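Local coordinates for pullulanase (Klebsiella oxytoca, PDB 2YOC), which hydrolyses the alpha-1,6-glucosidic linkages of pullulan and related branched dextrins, and is probably secreted by a type 2 secretion system, at residues H370-L384 / D562-T574. Sequence-based numbering, arbitrary orientation.
Sequences HSLSTNSEYSQVVDL and DPEGTTRIKEFRT. With SO4 (sulfate ion), chain O.
Thr-374 and Glu-564 form a polar junction between the turn after strand 371-372 and the loop that leads into helix 567-582. Both donors of Thr-374 converge on one carboxylate oxygen: its backbone N lies 2.7 Å from Glu-564 OE1, with an N-H...O angle of 162° and nearly along the C-O axis, while Thr-374 OG1 donates to the same OE1 (3.0 Å), which receives it on its anti lone pair. With CG anti to the backbone N, Glu-564 bends at chi2 (72°), turning its carboxylate back to Thr-374; the side chains cross at about a right angle, and OE2 forms a salt bridge with Lys-315. A backbone bond from Gly-565 N to Leu-372 O (3.3 Å) adds a second link.

Two arginines reach carbonyls. End-on, Arg-573 directs NH1 and NH2 at Leu-384 O, 2.8 and 2.7 Å away; the oxygen lies 1° out of the guanidinium plane, and the group also makes a cation-pi contact with Tyr-657. Arg-568, bent at chi3, passes one guanidinium face beneath Leu-372 O while NH2 bonds Pro-563 O. Its NH1 bonds Pro-555 O near the calcium site of Asp-469, Leu-470, Glu-475 and Glu-556, and Ser-376 OG bonds Asp-469.

Apolar packing lies toward Leu-384, whose CD2 meets Ile-569 CG2 at 3.9 Å; Val-382 CG2 touches Thr-566 CG2 at 3.6 Å.

A sulfate, probably from the crystallisation liquor, bridges the segments: Thr-566 OG1 bonds its O2 at 2.9 Å and Gln-380 NE2 its O1. Gln-380 OE1 accepts from Ser-371 OG, which helps to fix the amide's rotation.

The contact thus joins the beta domain carrying the CBM48-family sequence to the (beta/alpha)8 (TIM) barrel. Its chemistry implies a junction specified by directional bonds, many to backbone atoms, beside Leu-384/Ile-569 packing.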
# COMPACT_ATOMS: atom_id res chain seq x y z
N HIS B 370 -49.92 25.88 -4.08
CA HIS B 370 -50.23 24.49 -3.69
C HIS B 370 -51.21 23.83 -4.65
O HIS B 370 -51.38 22.62 -4.58
CB HIS B 370 -50.67 24.38 -2.21
CG HIS B 370 -49.60 24.71 -1.22
ND1 HIS B 370 -48.28 24.33 -1.43
CD2 HIS B 370 -49.69 25.36 -0.04
CE1 HIS B 370 -47.61 24.81 -0.39
NE2 HIS B 370 -48.41 25.42 0.48
N SER B 371 -51.83 24.64 -5.52
CA SER B 371 -52.75 24.26 -6.59
C SER B 371 -52.55 25.26 -7.75
O SER B 371 -52.22 26.41 -7.49
CB SER B 371 -54.20 24.31 -6.11
OG SER B 371 -55.14 23.83 -7.06
N LEU B 372 -52.72 24.81 -9.02
CA LEU B 372 -52.55 25.66 -10.22
C LEU B 372 -53.64 25.45 -11.29
O LEU B 372 -54.41 24.49 -11.21
CB LEU B 372 -51.19 25.38 -10.88
CG LEU B 372 -49.91 25.40 -10.04
CD1 LEU B 372 -48.95 24.34 -10.55
CD2 LEU B 372 -49.24 26.77 -10.10
N SER B 373 -53.67 26.33 -12.32
CA SER B 373 -54.54 26.22 -13.52
C SER B 373 -53.77 25.32 -14.53
O SER B 373 -52.65 24.89 -14.23
CB SER B 373 -54.76 27.60 -14.12
OG SER B 373 -53.54 28.11 -14.64
N THR B 374 -54.34 25.06 -15.74
CA THR B 374 -53.67 24.24 -16.77
C THR B 374 -52.37 24.92 -17.21
O THR B 374 -52.35 26.14 -17.43
CB THR B 374 -54.62 23.95 -17.94
OG1 THR B 374 -55.80 23.34 -17.45
CG2 THR B 374 -54.00 23.04 -19.00
N ASN B 375 -51.29 24.12 -17.30
CA ASN B 375 -49.93 24.53 -17.69
C ASN B 375 -49.28 25.56 -16.73
O ASN B 375 -48.35 26.31 -17.11
CB ASN B 375 -49.81 24.86 -19.19
CG ASN B 375 -48.50 24.42 -19.85
OD1 ASN B 375 -47.92 23.38 -19.52
ND2 ASN B 375 -48.01 25.21 -20.78
N SER B 376 -49.77 25.56 -15.45
CA SER B 376 -49.28 26.35 -14.33
C SER B 376 -49.25 27.86 -14.59
O SER B 376 -48.43 28.58 -14.02
CB SER B 376 -47.92 25.81 -13.89
OG SER B 376 -47.89 24.39 -13.98
N GLU B 377 -50.18 28.34 -15.42
CA GLU B 377 -50.27 29.76 -15.80
C GLU B 377 -50.69 30.65 -14.64
O GLU B 377 -50.24 31.80 -14.57
CB GLU B 377 -51.22 29.98 -16.98
CG GLU B 377 -50.78 29.31 -18.27
CD GLU B 377 -51.78 29.43 -19.40
OE1 GLU B 377 -52.94 29.81 -19.13
OE2 GLU B 377 -51.40 29.13 -20.56
N TYR B 378 -51.58 30.14 -13.76
CA TYR B 378 -52.09 30.86 -12.60
C TYR B 378 -52.04 29.97 -11.37
O TYR B 378 -52.35 28.77 -11.44
CB TYR B 378 -53.55 31.31 -12.80
CG TYR B 378 -53.82 32.17 -14.01
CD1 TYR B 378 -54.00 31.60 -15.27
CD2 TYR B 378 -53.99 33.55 -13.89
CE1 TYR B 378 -54.27 32.39 -16.39
CE2 TYR B 378 -54.32 34.34 -14.99
CZ TYR B 378 -54.44 33.76 -16.24
OH TYR B 378 -54.73 34.55 -17.34
N SER B 379 -51.71 30.57 -10.21
CA SER B 379 -51.74 29.85 -8.94
C SER B 379 -53.24 29.83 -8.49
O SER B 379 -54.02 30.70 -8.91
CB SER B 379 -50.90 30.58 -7.89
OG SER B 379 -49.57 30.81 -8.29
N GLN B 380 -53.63 28.84 -7.70
CA GLN B 380 -54.98 28.74 -7.17
C GLN B 380 -54.96 28.75 -5.64
O GLN B 380 -54.10 28.11 -5.04
CB GLN B 380 -55.64 27.45 -7.66
CG GLN B 380 -57.16 27.53 -7.65
CD GLN B 380 -57.82 26.21 -7.95
OE1 GLN B 380 -57.17 25.16 -8.08
NE2 GLN B 380 -59.13 26.23 -8.02
N VAL B 381 -55.91 29.46 -5.01
CA VAL B 381 -56.06 29.47 -3.55
C VAL B 381 -56.66 28.10 -3.21
O VAL B 381 -57.69 27.73 -3.77
CB VAL B 381 -56.97 30.63 -3.02
CG1 VAL B 381 -57.29 30.43 -1.55
CG2 VAL B 381 -56.33 31.99 -3.26
N VAL B 382 -56.00 27.36 -2.31
CA VAL B 382 -56.44 26.03 -1.91
C VAL B 382 -56.26 25.73 -0.42
O VAL B 382 -55.45 26.35 0.26
CB VAL B 382 -55.79 24.95 -2.81
CG1 VAL B 382 -54.42 24.51 -2.29
CG2 VAL B 382 -56.70 23.75 -2.98
N ASP B 383 -57.04 24.75 0.07
CA ASP B 383 -57.00 24.23 1.43
C ASP B 383 -56.79 22.71 1.35
O ASP B 383 -57.77 21.96 1.25
CB ASP B 383 -58.29 24.58 2.19
CG ASP B 383 -58.34 23.96 3.56
OD1 ASP B 383 -57.45 24.29 4.40
OD2 ASP B 383 -59.22 23.08 3.79
N LEU B 384 -55.52 22.27 1.37
CA LEU B 384 -55.21 20.84 1.25
C LEU B 384 -55.90 19.97 2.30
O LEU B 384 -56.05 18.76 2.10
CB LEU B 384 -53.70 20.56 1.19
CG LEU B 384 -52.92 21.25 0.08
CD1 LEU B 384 -51.47 20.99 0.23
CD2 LEU B 384 -53.33 20.76 -1.28
N ASP B 562 -57.85 15.92 -15.43
CA ASP B 562 -58.15 17.34 -15.70
C ASP B 562 -57.13 18.22 -14.96
O ASP B 562 -57.17 18.33 -13.72
CB ASP B 562 -59.62 17.69 -15.33
CG ASP B 562 -60.06 19.13 -15.60
OD1 ASP B 562 -59.18 19.98 -15.91
OD2 ASP B 562 -61.27 19.41 -15.48
N PRO B 563 -56.21 18.88 -15.72
CA PRO B 563 -55.17 19.71 -15.07
C PRO B 563 -55.62 21.10 -14.64
O PRO B 563 -54.81 21.88 -14.14
CB PRO B 563 -54.08 19.79 -16.15
CG PRO B 563 -54.83 19.77 -17.41
CD PRO B 563 -56.02 18.84 -17.18
N GLU B 564 -56.88 21.44 -14.87
CA GLU B 564 -57.41 22.74 -14.49
C GLU B 564 -57.99 22.66 -13.08
O GLU B 564 -59.07 22.09 -12.88
CB GLU B 564 -58.46 23.22 -15.52
CG GLU B 564 -59.02 24.61 -15.25
CD GLU B 564 -58.12 25.82 -15.47
OE1 GLU B 564 -56.97 25.68 -15.97
OE2 GLU B 564 -58.60 26.93 -15.14
N GLY B 565 -57.25 23.21 -12.14
CA GLY B 565 -57.69 23.26 -10.76
C GLY B 565 -57.16 22.18 -9.86
O GLY B 565 -56.07 21.63 -10.08
N THR B 566 -57.95 21.91 -8.81
CA THR B 566 -57.66 20.98 -7.72
C THR B 566 -57.74 19.51 -8.06
O THR B 566 -57.16 18.71 -7.32
CB THR B 566 -58.50 21.32 -6.49
OG1 THR B 566 -59.89 21.04 -6.76
CG2 THR B 566 -58.30 22.75 -6.04
N THR B 567 -58.44 19.13 -9.16
CA THR B 567 -58.57 17.72 -9.55
C THR B 567 -57.27 16.89 -9.33
O THR B 567 -57.34 15.80 -8.76
CB THR B 567 -59.22 17.59 -10.93
OG1 THR B 567 -60.62 17.72 -10.76
CG2 THR B 567 -58.93 16.26 -11.60
N ARG B 568 -56.11 17.45 -9.71
CA ARG B 568 -54.85 16.75 -9.55
C ARG B 568 -54.55 16.28 -8.08
O ARG B 568 -54.12 15.13 -7.87
CB ARG B 568 -53.69 17.53 -10.23
CG ARG B 568 -53.31 18.85 -9.56
CD ARG B 568 -52.17 19.55 -10.27
NE ARG B 568 -52.59 20.33 -11.44
CZ ARG B 568 -51.81 21.22 -12.05
NH1 ARG B 568 -50.58 21.44 -11.62
NH2 ARG B 568 -52.26 21.89 -13.11
N ILE B 569 -54.85 17.16 -7.07
CA ILE B 569 -54.67 16.89 -5.63
C ILE B 569 -55.45 15.67 -5.20
O ILE B 569 -54.86 14.79 -4.58
CB ILE B 569 -55.02 18.12 -4.76
CG1 ILE B 569 -54.14 19.31 -5.16
CG2 ILE B 569 -54.89 17.80 -3.25
CD1 ILE B 569 -54.77 20.57 -4.94
N LYS B 570 -56.77 15.58 -5.51
CA LYS B 570 -57.51 14.39 -5.11
C LYS B 570 -56.99 13.16 -5.82
O LYS B 570 -56.78 12.15 -5.17
CB LYS B 570 -59.03 14.54 -5.28
CG LYS B 570 -59.83 13.57 -4.39
CD LYS B 570 -61.28 13.48 -4.86
CE LYS B 570 -62.18 12.62 -4.01
NZ LYS B 570 -63.61 13.03 -4.18
N GLU B 571 -56.71 13.26 -7.12
CA GLU B 571 -56.20 12.14 -7.93
C GLU B 571 -54.87 11.58 -7.42
O GLU B 571 -54.74 10.36 -7.29
CB GLU B 571 -56.11 12.53 -9.40
CG GLU B 571 -57.46 12.82 -10.02
CD GLU B 571 -57.56 12.76 -11.53
OE1 GLU B 571 -56.55 12.48 -12.21
OE2 GLU B 571 -58.70 12.94 -12.02
N PHE B 572 -53.89 12.47 -7.14
CA PHE B 572 -52.57 12.11 -6.60
C PHE B 572 -52.76 11.34 -5.29
O PHE B 572 -52.25 10.23 -5.15
CB PHE B 572 -51.76 13.37 -6.33
CG PHE B 572 -50.32 13.15 -5.98
CD1 PHE B 572 -49.96 12.69 -4.72
CD2 PHE B 572 -49.32 13.47 -6.88
CE1 PHE B 572 -48.62 12.51 -4.39
CE2 PHE B 572 -47.98 13.32 -6.53
CZ PHE B 572 -47.64 12.83 -5.29
N ARG B 573 -53.53 11.92 -4.34
CA ARG B 573 -53.86 11.31 -3.06
C ARG B 573 -54.50 9.94 -3.29
O ARG B 573 -54.06 8.96 -2.69
CB ARG B 573 -54.77 12.23 -2.24
CG ARG B 573 -53.99 13.31 -1.52
CD ARG B 573 -54.92 14.32 -0.88
NE ARG B 573 -54.26 15.11 0.16
CZ ARG B 573 -54.80 16.19 0.71
NH1 ARG B 573 -56.00 16.61 0.33
NH2 ARG B 573 -54.14 16.86 1.64
N THR B 574 -55.45 9.85 -4.24
CA THR B 574 -56.07 8.60 -4.62
C THR B 574 -55.02 7.57 -5.01
O THR B 574 -55.13 6.42 -4.58
CB THR B 574 -57.12 8.79 -5.71
OG1 THR B 574 -58.04 9.81 -5.30
CG2 THR B 574 -57.85 7.48 -6.02
S SO4 O . -61.92 23.26 -8.61
O1 SO4 O . -60.88 23.94 -9.41
O2 SO4 O . -61.58 23.37 -7.18
O3 SO4 O . -61.97 21.81 -8.96
O4 SO4 O . -63.25 23.87 -8.86